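Local coordinates for mandelate racemase/muconate lactonizing enzyme family protein (Bradyrhizobium sp. ORS 278, PDB 3TOY) that is of unknown function but belongs to the mandelate racemase/muconate lactonizing enzyme family, pairing an alpha+beta N-terminal domain with a modified TIM barrel, at residues L117-L122 with W273-G278; E246-P249 with G255-A258; H329-T334 with H338-L343. All blocks are in the same frame, centred on the assembly; numbering follows the deposited sequence.

In the fold
Contact 1 joins the N-terminal domain to the barrel domain, while contacts 2 and 3 lie within the barrel. Contact 2 is nested inside the long loop that contact 1 closes; their centres are 19 Å apart and their nearest atoms about 5 Å. Contact 3 follows both in the chain, its centre 21 Å from that of contact 1 and 23 Å from that of contact 2. Two ends of the barrel are sampled. Contact 2 adjoins the calcium site made by Asp-219, Glu-245 and Glu-271, the Glu-246 side chain about 4 Å from the ion, whereas His-338 and Phe-339 of contact 3 line an o-acetaldehydyl-hexaethylene glycol pocket beside the N-terminal ends of barrel strands.

Contact 1 (L117-L122 with W273-G278); sequences LGWQGL and WWFPRG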
loop_
_atom_site.group_PDB
_atom_site.type_symbol
_atom_site.label_atom_id
_atom_site.label_comp_id
_atom_site.label_asym_id
_atom_site.label_seq_id
_atom_site.Cartn_x
_atom_site.Cartn_y
_atom_site.Cartn_z
ATOM N N LEU A 117 -11.137 32.520 -9.074
ATOM C CA LEU A 117 -11.403 32.283 -10.489
ATOM C C LEU A 117 -10.635 31.054 -10.999
ATOM O O LEU A 117 -11.174 30.273 -11.780
ATOM C CB LEU A 117 -11.006 33.509 -11.338
ATOM C CG LEU A 117 -11.011 33.293 -12.846
ATOM C CD1 LEU A 117 -12.419 33.066 -13.387
ATOM C CD2 LEU A 117 -10.364 34.502 -13.537
ATOM N N GLY A 118 -9.372 30.938 -10.580
ATOM C CA GLY A 118 -8.473 29.863 -11.047
ATOM C C GLY A 118 -7.359 30.412 -11.934
ATOM O O GLY A 118 -7.617 31.257 -12.795
ATOM N N TRP A 119 -6.114 29.973 -11.733
ATOM C CA TRP A 119 -5.049 30.412 -12.636
ATOM C C TRP A 119 -4.539 29.354 -13.614
ATOM O O TRP A 119 -3.580 29.585 -14.349
ATOM C CB TRP A 119 -3.910 31.119 -11.892
ATOM C CG TRP A 119 -3.059 30.268 -10.960
ATOM C CD1 TRP A 119 -3.225 28.928 -10.639
ATOM C CD2 TRP A 119 -1.911 30.715 -10.228
ATOM N NE1 TRP A 119 -2.236 28.538 -9.749
ATOM C CE2 TRP A 119 -1.425 29.613 -9.481
ATOM C CE3 TRP A 119 -1.251 31.948 -10.125
ATOM C CZ2 TRP A 119 -0.309 29.714 -8.648
ATOM C CZ3 TRP A 119 -0.138 32.045 -9.310
ATOM C CH2 TRP A 119 0.325 30.933 -8.581
ATOM N N GLN A 120 -5.198 28.207 -13.684
ATOM C CA GLN A 120 -4.912 27.301 -14.788
ATOM C C GLN A 120 -5.386 27.934 -16.095
ATOM O O GLN A 120 -6.333 28.714 -16.086
ATOM C CB GLN A 120 -5.632 25.959 -14.626
ATOM C CG GLN A 120 -5.120 25.148 -13.479
ATOM C CD GLN A 120 -5.678 25.614 -12.157
ATOM O OE1 GLN A 120 -6.879 25.896 -12.028
ATOM N NE2 GLN A 120 -4.804 25.725 -11.163
ATOM N N GLY A 121 -4.723 27.599 -17.200
ATOM C CA GLY A 121 -5.184 28.009 -18.534
ATOM C C GLY A 121 -4.632 29.389 -18.889
ATOM O O GLY A 121 -3.524 29.754 -18.479
ATOM N N LEU A 122 -5.399 30.150 -19.668
ATOM C CA LEU A 122 -4.888 31.429 -20.204
ATOM C C LEU A 122 -4.363 32.363 -19.119
ATOM O O LEU A 122 -3.328 33.020 -19.309
ATOM C CB LEU A 122 -5.953 32.115 -21.079
ATOM C CG LEU A 122 -6.452 31.278 -22.260
ATOM C CD1 LEU A 122 -7.574 32.006 -23.022
ATOM C CD2 LEU A 122 -5.339 30.881 -23.245
ATOM N N TRP A 273 1.182 20.793 -17.697
ATOM C CA TRP A 273 0.775 20.854 -16.302
ATOM C C TRP A 273 0.958 22.263 -15.730
ATOM O O TRP A 273 1.836 23.038 -16.167
ATOM C CB TRP A 273 1.519 19.818 -15.440
ATOM C CG TRP A 273 1.325 18.400 -15.918
ATOM C CD1 TRP A 273 0.258 17.917 -16.620
ATOM C CD2 TRP A 273 2.197 17.280 -15.691
ATOM N NE1 TRP A 273 0.432 16.566 -16.871
ATOM C CE2 TRP A 273 1.605 16.157 -16.301
ATOM C CE3 TRP A 273 3.426 17.119 -15.029
ATOM C CZ2 TRP A 273 2.207 14.896 -16.303
ATOM C CZ3 TRP A 273 4.036 15.838 -15.028
ATOM C CH2 TRP A 273 3.420 14.763 -15.660
ATOM N N TRP A 274 0.134 22.588 -14.751
ATOM C CA TRP A 274 0.017 23.973 -14.256
ATOM C C TRP A 274 0.700 24.177 -12.912
ATOM O O TRP A 274 0.251 23.627 -11.907
ATOM C CB TRP A 274 -1.482 24.368 -14.159
ATOM C CG TRP A 274 -2.137 24.355 -15.502
ATOM C CD1 TRP A 274 -2.971 23.407 -16.008
ATOM C CD2 TRP A 274 -1.949 25.336 -16.547
ATOM N NE1 TRP A 274 -3.319 23.734 -17.312
ATOM C CE2 TRP A 274 -2.718 24.926 -17.649
ATOM C CE3 TRP A 274 -1.202 26.523 -16.641
ATOM C CZ2 TRP A 274 -2.759 25.649 -18.850
ATOM C CZ3 TRP A 274 -1.248 27.262 -17.839
ATOM C CH2 TRP A 274 -2.025 26.818 -18.917
ATOM N N PHE A 275 1.755 24.999 -12.901
ATOM C CA PHE A 275 2.368 25.522 -11.679
ATOM C C PHE A 275 3.026 24.453 -10.815
ATOM O O PHE A 275 2.917 23.261 -11.117
ATOM C CB PHE A 275 1.359 26.337 -10.863
ATOM C CG PHE A 275 0.990 27.631 -11.535
ATOM C CD1 PHE A 275 1.811 28.734 -11.415
ATOM C CD2 PHE A 275 -0.151 27.704 -12.327
ATOM C CE1 PHE A 275 1.489 29.943 -12.060
ATOM C CE2 PHE A 275 -0.487 28.881 -12.981
ATOM C CZ PHE A 275 0.341 29.999 -12.845
ATOM N N PRO A 276 3.747 24.888 -9.771
ATOM C CA PRO A 276 4.433 23.873 -8.969
ATOM C C PRO A 276 3.471 22.827 -8.417
ATOM O O PRO A 276 3.837 21.635 -8.332
ATOM C CB PRO A 276 5.083 24.695 -7.855
ATOM C CG PRO A 276 5.501 25.987 -8.627
ATOM C CD PRO A 276 4.283 26.249 -9.512
ATOM N N ARG A 277 2.254 23.225 -8.071
ATOM C CA ARG A 277 1.312 22.220 -7.507
ATOM C C ARG A 277 0.925 21.172 -8.525
ATOM O O ARG A 277 0.769 20.000 -8.180
ATOM C CB ARG A 277 0.057 22.857 -6.906
ATOM C CG ARG A 277 -0.977 21.813 -6.342
ATOM C CD ARG A 277 -0.389 21.058 -5.140
ATOM N NE ARG A 277 0.018 22.001 -4.108
ATOM C CZ ARG A 277 0.960 21.771 -3.187
ATOM N NH1 ARG A 277 1.565 20.595 -3.129
ATOM N NH2 ARG A 277 1.276 22.714 -2.310
ATOM N N GLY A 278 0.753 21.581 -9.781
ATOM C CA GLY A 278 0.420 20.637 -10.851
ATOM C C GLY A 278 1.500 19.578 -10.985
ATOM O O GLY A 278 1.206 18.401 -11.217
HETATM O O HOH W 1 -1.974 24.208 -10.479
#
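Gln-120 and Trp-274 bring the two backbones closest, their CA atoms 6.0 Å apart. Segment 117-122 is the turn that leads into helix 122-142, with Gly-121 at the N-cap position, and segment 273-278 enters helix 275-285. No direct hydrogen bond joins the two, so flat surfaces do the work. Trp-119 and Phe-275 form a face-to-face stack: the phenyl lies over the middle of the indole, across the CD2-CE2 bond its two rings share, 3.7 Å from the five-membered ring between centroids and only 5° from parallel. The indole reaches this place because its CG stands between the backbone N and the carbonyl carbon (chi1 68°). Arg-115 adds a cation-pi contact to the same indole.

Beside this stack, Trp-274 offers one face to the turn. CB of Gln-120 rests 4.0 Å from the centroid of its five-membered ring in a CH-pi contact, while the backbone N of Gly-121 sits over the six-membered ring, 3.2 Å from Trp-274 CZ2, its N-H directed at the pi face. Glycine suits this position because it takes a positive phi (87°) readily. Past its CB, the Gln-120 chain bends at chi2, and a water connects its amide to the other segment, 3.3 Å from NE2 and 2.7 Å from Trp-274 O.

The stronger polar partners of that amide belong to a second subunit: NE2 binds Glu-251 of that subunit, and OE1 accepts from its Trp-274 NE1 and Gln-250 NE2. Trp-274 NE1 in turn reaches Gln-120 OE1 of the second subunit. The chemistry therefore serves two interfaces: ring faces, one met by a backbone N-H, join the domains within one chain, while amide and indole edges make reciprocal bonds between subunits.

Contact 2 (E246-P249 with G255-A258); sequences EPVP and GHAA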
loop_
_atom_site.group_PDB
_atom_site.type_symbol
_atom_site.label_atom_id
_atom_site.label_comp_id
_atom_site.label_asym_id
_atom_site.label_seq_id
_atom_site.Cartn_x
_atom_site.Cartn_y
_atom_site.Cartn_z
ATOM N N GLU A 246 4.005 12.460 -23.688
ATOM C CA GLU A 246 2.542 12.603 -23.573
ATOM C C GLU A 246 1.758 11.547 -24.342
ATOM O O GLU A 246 1.026 11.869 -25.277
ATOM C CB GLU A 246 2.104 14.012 -23.994
ATOM C CG GLU A 246 2.501 15.105 -22.996
ATOM C CD GLU A 246 1.741 16.411 -23.244
ATOM O OE1 GLU A 246 1.686 16.846 -24.414
ATOM O OE2 GLU A 246 1.185 16.988 -22.290
ATOM N N PRO A 247 1.880 10.271 -23.938
ATOM C CA PRO A 247 1.143 9.219 -24.641
ATOM C C PRO A 247 -0.362 9.396 -24.539
ATOM O O PRO A 247 -1.074 8.981 -25.443
ATOM C CB PRO A 247 1.567 7.933 -23.919
ATOM C CG PRO A 247 2.064 8.405 -22.578
ATOM C CD PRO A 247 2.705 9.731 -22.847
ATOM N N VAL A 248 -0.835 10.001 -23.449
ATOM C CA VAL A 248 -2.273 10.142 -23.215
ATOM C C VAL A 248 -2.578 11.563 -22.763
ATOM O O VAL A 248 -1.658 12.343 -22.574
ATOM C CB VAL A 248 -2.758 9.084 -22.178
ATOM C CG1 VAL A 248 -2.197 7.697 -22.583
ATOM C CG2 VAL A 248 -2.280 9.432 -20.776
ATOM N N PRO A 249 -3.869 11.921 -22.606
ATOM C CA PRO A 249 -4.152 13.300 -22.206
ATOM C C PRO A 249 -3.353 13.756 -20.987
ATOM O O PRO A 249 -3.182 12.999 -20.009
ATOM C CB PRO A 249 -5.656 13.292 -21.918
ATOM C CG PRO A 249 -6.184 12.215 -22.864
ATOM C CD PRO A 249 -5.097 11.155 -22.892
ATOM N N GLY A 255 -3.642 7.645 -15.800
ATOM C CA GLY A 255 -3.382 6.938 -17.054
ATOM C C GLY A 255 -1.908 6.977 -17.439
ATOM O O GLY A 255 -1.336 5.968 -17.836
ATOM N N HIS A 256 -1.279 8.148 -17.323
ATOM C CA HIS A 256 0.169 8.216 -17.522
ATOM C C HIS A 256 0.899 7.224 -16.607
ATOM O O HIS A 256 1.809 6.507 -17.044
ATOM C CB HIS A 256 0.701 9.629 -17.263
ATOM C CG HIS A 256 0.670 10.527 -18.472
ATOM N ND1 HIS A 256 -0.384 11.368 -18.748
ATOM C CD2 HIS A 256 1.584 10.738 -19.452
ATOM C CE1 HIS A 256 -0.126 12.054 -19.853
ATOM N NE2 HIS A 256 1.054 11.675 -20.312
ATOM N N ALA A 257 0.519 7.192 -15.331
ATOM C CA ALA A 257 1.194 6.295 -14.391
ATOM C C ALA A 257 1.035 4.834 -14.800
ATOM O O ALA A 257 1.964 4.035 -14.689
ATOM C CB ALA A 257 0.636 6.519 -12.949
ATOM N N ALA A 258 -0.147 4.480 -15.284
ATOM C CA ALA A 258 -0.372 3.106 -15.701
ATOM C C ALA A 258 0.478 2.752 -16.933
ATOM O O ALA A 258 1.047 1.655 -17.021
ATOM C CB ALA A 258 -1.847 2.885 -15.972
#
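Val-248 and His-256 form the dense part of this contact. The methyl CG2 of Val-248 lies over one face of the imidazole in a CH-pi contact, 3.7 Å from the ring centroid and 25° off its normal. With chi1 at -48°, CG2 stands between the backbone N and the carbonyl carbon and is carried onto the ring. It also lies along the backbone of Gly-255, 4.2 Å from its C atom, an approach made easier because glycine interposes no side chain. Around the imidazole the fit is equally close. CA of Glu-246 sits in the ring plane, 3.7 Å from His-256 NE2; CD of Pro-247 approaches obliquely, 3.6 Å from NE2. Pro-249 O lies at the ring edge, near its plane, 3.2 Å from His-256 CE1. Val-248 O, 3.1 Å from His-256 CE1, stands out of that plane on the side of CG2.

This is a beta-alpha turn of the barrel: residues 246-249 leave strand 243-245, and the chain doubles back into helix 253-262. Histidine suits the crossing, being flat enough to slip under the turn yet polar at ND1, which bonds to Asn-252 O and so fixes the ring's rotation. The beta-branched valine also touches Pro-226 and Ala-229 of helix 226-236.

Although its carbonyl stays close, the ring of Pro-249 is loosely held: its CB points away from the helix, it comes no nearer than 5.9 Å to residues 255-258, and, partly exposed, it meets Arg-115 of a second subunit. The Glu-246 side chain also departs, toward the calcium side of the turn, where OE2 bonds to Asn-272 ND2.

Contact 3 (H329-T334 with H338-L343); sequences HVLPVT and HFLEVL. With P4C (O-acetaldehydyl-hexaethylene glycol), chain R.
The last strand of the barrel, residues 340-342, is reached from helix 324-330 through a short 3-10 turn, and Leu-331 of that turn meets Leu-340 at the start of the strand. One branch of Leu-331 does the touching: CD1 packs 3.8 Å from Leu-340 CB and equally close to the carbonyl oxygen of Phe-339, the two leucine side chains crossing at a slant. Leucine fits here, since the site is buried between Trp-304 of helix 300-314 and the strand.

The turn is stiffened from within. Val-330 O receives Thr-334 OG1 at 2.8 Å and Val-333 N from opposite faces of its plane, the hydroxyl from well above it. Threonine is apt because its short side chain folds back onto the preceding turn and its OG1 also bonds to Trp-304 NE1.

In this (beta/alpha)7-beta barrel, strand 340-342 runs parallel to strand 157-162 and closes the circle. Just ahead of it, the CB atoms of His-338 and Phe-339 point away from segment 329-334, and their rings line a pocket holding o-acetaldehydyl-hexaethylene glycol. Each imidazole face is covered near its rim, one by C2 of the ligand, the other by Phe-339 CD1. CD2 of His-338 approaches O4 of the ligand to 3.5 Å. Ligand C8 lies over one face of the Phe-339 ring, whose CZ is 3.6 Å from ligand O10.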
loop_
_atom_site.group_PDB
_atom_site.type_symbol
_atom_site.label_atom_id
_atom_site.label_comp_id
_atom_site.label_asym_id
_atom_site.label_seq_id
_atom_site.Cartn_x
_atom_site.Cartn_y
_atom_site.Cartn_z
ATOM N N HIS A 329 18.339 29.716 -19.550
ATOM C CA HIS A 329 18.747 30.399 -18.331
ATOM C C HIS A 329 18.405 29.634 -17.054
ATOM O O HIS A 329 18.998 29.894 -16.007
ATOM C CB HIS A 329 18.125 31.798 -18.230
ATOM C CG HIS A 329 18.752 32.805 -19.144
ATOM N ND1 HIS A 329 19.756 33.656 -18.732
ATOM C CD2 HIS A 329 18.509 33.104 -20.443
ATOM C CE1 HIS A 329 20.114 34.429 -19.746
ATOM N NE2 HIS A 329 19.369 34.120 -20.795
ATOM N N VAL A 330 17.444 28.711 -17.119
ATOM C CA VAL A 330 17.082 27.954 -15.910
ATOM C C VAL A 330 17.642 26.519 -15.866
ATOM O O VAL A 330 17.920 26.011 -14.784
ATOM C CB VAL A 330 15.548 27.942 -15.633
ATOM C CG1 VAL A 330 15.092 29.314 -15.094
ATOM C CG2 VAL A 330 14.773 27.526 -16.874
ATOM N N LEU A 331 17.849 25.895 -17.021
ATOM C CA LEU A 331 18.445 24.550 -17.019
ATOM C C LEU A 331 19.802 24.457 -16.301
ATOM O O LEU A 331 20.081 23.473 -15.598
ATOM C CB LEU A 331 18.461 23.967 -18.430
ATOM C CG LEU A 331 17.081 23.441 -18.807
ATOM C CD1 LEU A 331 16.916 23.282 -20.327
ATOM C CD2 LEU A 331 16.815 22.093 -18.093
ATOM N N PRO A 332 20.662 25.496 -16.435
ATOM C CA PRO A 332 21.950 25.410 -15.751
ATOM C C PRO A 332 21.879 25.374 -14.229
ATOM O O PRO A 332 22.873 25.024 -13.592
ATOM C CB PRO A 332 22.692 26.689 -16.225
ATOM C CG PRO A 332 22.061 26.982 -17.569
ATOM C CD PRO A 332 20.594 26.657 -17.349
ATOM N N VAL A 333 20.745 25.760 -13.632
ATOM C CA VAL A 333 20.619 25.708 -12.174
ATOM C C VAL A 333 19.610 24.642 -11.719
ATOM O O VAL A 333 19.164 24.650 -10.572
ATOM C CB VAL A 333 20.264 27.081 -11.572
ATOM C CG1 VAL A 333 21.451 28.087 -11.818
ATOM C CG2 VAL A 333 18.942 27.610 -12.161
ATOM N N THR A 334 19.281 23.736 -12.632
ATOM C CA THR A 334 18.282 22.686 -12.393
ATOM C C THR A 334 19.090 21.422 -12.087
ATOM O O THR A 334 19.838 20.946 -12.946
ATOM C CB THR A 334 17.418 22.469 -13.638
ATOM O OG1 THR A 334 16.710 23.684 -13.944
ATOM C CG2 THR A 334 16.394 21.287 -13.464
ATOM N N HIS A 338 18.289 17.944 -18.094
ATOM C CA HIS A 338 18.376 16.866 -19.071
ATOM C C HIS A 338 18.557 17.511 -20.454
ATOM O O HIS A 338 19.694 17.793 -20.849
ATOM C CB HIS A 338 17.112 15.977 -18.943
ATOM C CG HIS A 338 17.167 14.691 -19.713
ATOM N ND1 HIS A 338 16.049 13.904 -19.910
ATOM C CD2 HIS A 338 18.194 14.040 -20.315
ATOM C CE1 HIS A 338 16.386 12.822 -20.592
ATOM N NE2 HIS A 338 17.682 12.880 -20.857
ATOM N N PHE A 339 17.478 17.768 -21.176
ATOM C CA PHE A 339 17.573 18.381 -22.531
ATOM C C PHE A 339 16.889 19.746 -22.625
ATOM O O PHE A 339 15.901 20.003 -21.944
ATOM C CB PHE A 339 16.884 17.497 -23.564
ATOM C CG PHE A 339 17.747 16.438 -24.141
ATOM C CD1 PHE A 339 17.571 15.112 -23.765
ATOM C CD2 PHE A 339 18.714 16.747 -25.106
ATOM C CE1 PHE A 339 18.359 14.114 -24.311
ATOM C CE2 PHE A 339 19.499 15.743 -25.665
ATOM C CZ PHE A 339 19.318 14.426 -25.272
ATOM N N LEU A 340 17.408 20.599 -23.513
ATOM C CA LEU A 340 16.709 21.809 -23.935
ATOM C C LEU A 340 16.058 21.522 -25.298
ATOM O O LEU A 340 16.724 21.027 -26.226
ATOM C CB LEU A 340 17.698 23.003 -23.987
ATOM C CG LEU A 340 17.106 24.374 -24.391
ATOM C CD1 LEU A 340 17.921 25.503 -23.765
ATOM C CD2 LEU A 340 17.020 24.551 -25.910
ATOM N N GLU A 341 14.748 21.767 -25.405
ATOM C CA GLU A 341 14.013 21.558 -26.656
ATOM C C GLU A 341 14.186 22.740 -27.606
ATOM O O GLU A 341 13.814 23.869 -27.273
ATOM C CB GLU A 341 12.504 21.429 -26.409
ATOM C CG GLU A 341 11.715 21.105 -27.699
ATOM C CD GLU A 341 10.230 20.889 -27.461
ATOM O OE1 GLU A 341 9.693 21.369 -26.427
ATOM O OE2 GLU A 341 9.606 20.244 -28.320
ATOM N N VAL A 342 14.697 22.477 -28.801
ATOM C CA VAL A 342 14.828 23.565 -29.773
ATOM C C VAL A 342 13.700 23.508 -30.770
ATOM O O VAL A 342 13.663 22.629 -31.634
ATOM C CB VAL A 342 16.165 23.520 -30.524
ATOM C CG1 VAL A 342 16.190 24.599 -31.626
ATOM C CG2 VAL A 342 17.323 23.711 -29.558
ATOM N N LEU A 343 12.756 24.427 -30.602
ATOM C CA LEU A 343 11.705 24.704 -31.581
ATOM C C LEU A 343 11.607 26.226 -31.611
ATOM O O LEU A 343 11.201 26.847 -30.633
ATOM C CB LEU A 343 10.382 24.069 -31.153
ATOM C CG LEU A 343 9.148 24.156 -32.057
ATOM C CD1 LEU A 343 9.503 24.081 -33.526
ATOM C CD2 LEU A 343 8.157 23.055 -31.683
HETATM O O1 P4C R . 18.972 9.845 -17.102
HETATM C C2 P4C R . 19.097 11.143 -17.700
HETATM C C3 P4C R . 20.561 11.571 -17.781
HETATM O O4 P4C R . 20.570 12.989 -17.983
HETATM C C5 P4C R . 21.877 13.553 -18.134
HETATM C C6 P4C R . 21.870 14.653 -19.203
HETATM O O7 P4C R . 21.950 14.045 -20.493
HETATM C C8 P4C R . 21.784 14.915 -21.627
HETATM C C9 P4C R . 22.854 14.557 -22.671
HETATM O O10 P4C R . 22.415 13.645 -23.677
HETATM C C11 P4C R . 23.482 12.855 -24.240
HETATM C C12 P4C R . 23.774 11.610 -23.404
HETATM O O13 P4C R . 23.693 10.407 -24.181
HETATM C C14 P4C R . 23.477 9.222 -23.400
HETATM C C15 P4C R . 21.997 8.840 -23.296
HETATM O O16 P4C R . 21.666 7.653 -24.035
HETATM C C17 P4C R . 20.272 7.550 -24.369
HETATM C C18 P4C R . 20.019 6.571 -25.521
HETATM O O19 P4C R . 20.179 7.218 -26.793
HETATM C C20 P4C R . 20.562 6.327 -27.846
HETATM C C21 P4C R . 21.146 7.104 -29.028
HETATM O O22 P4C R . 22.464 7.579 -28.734
#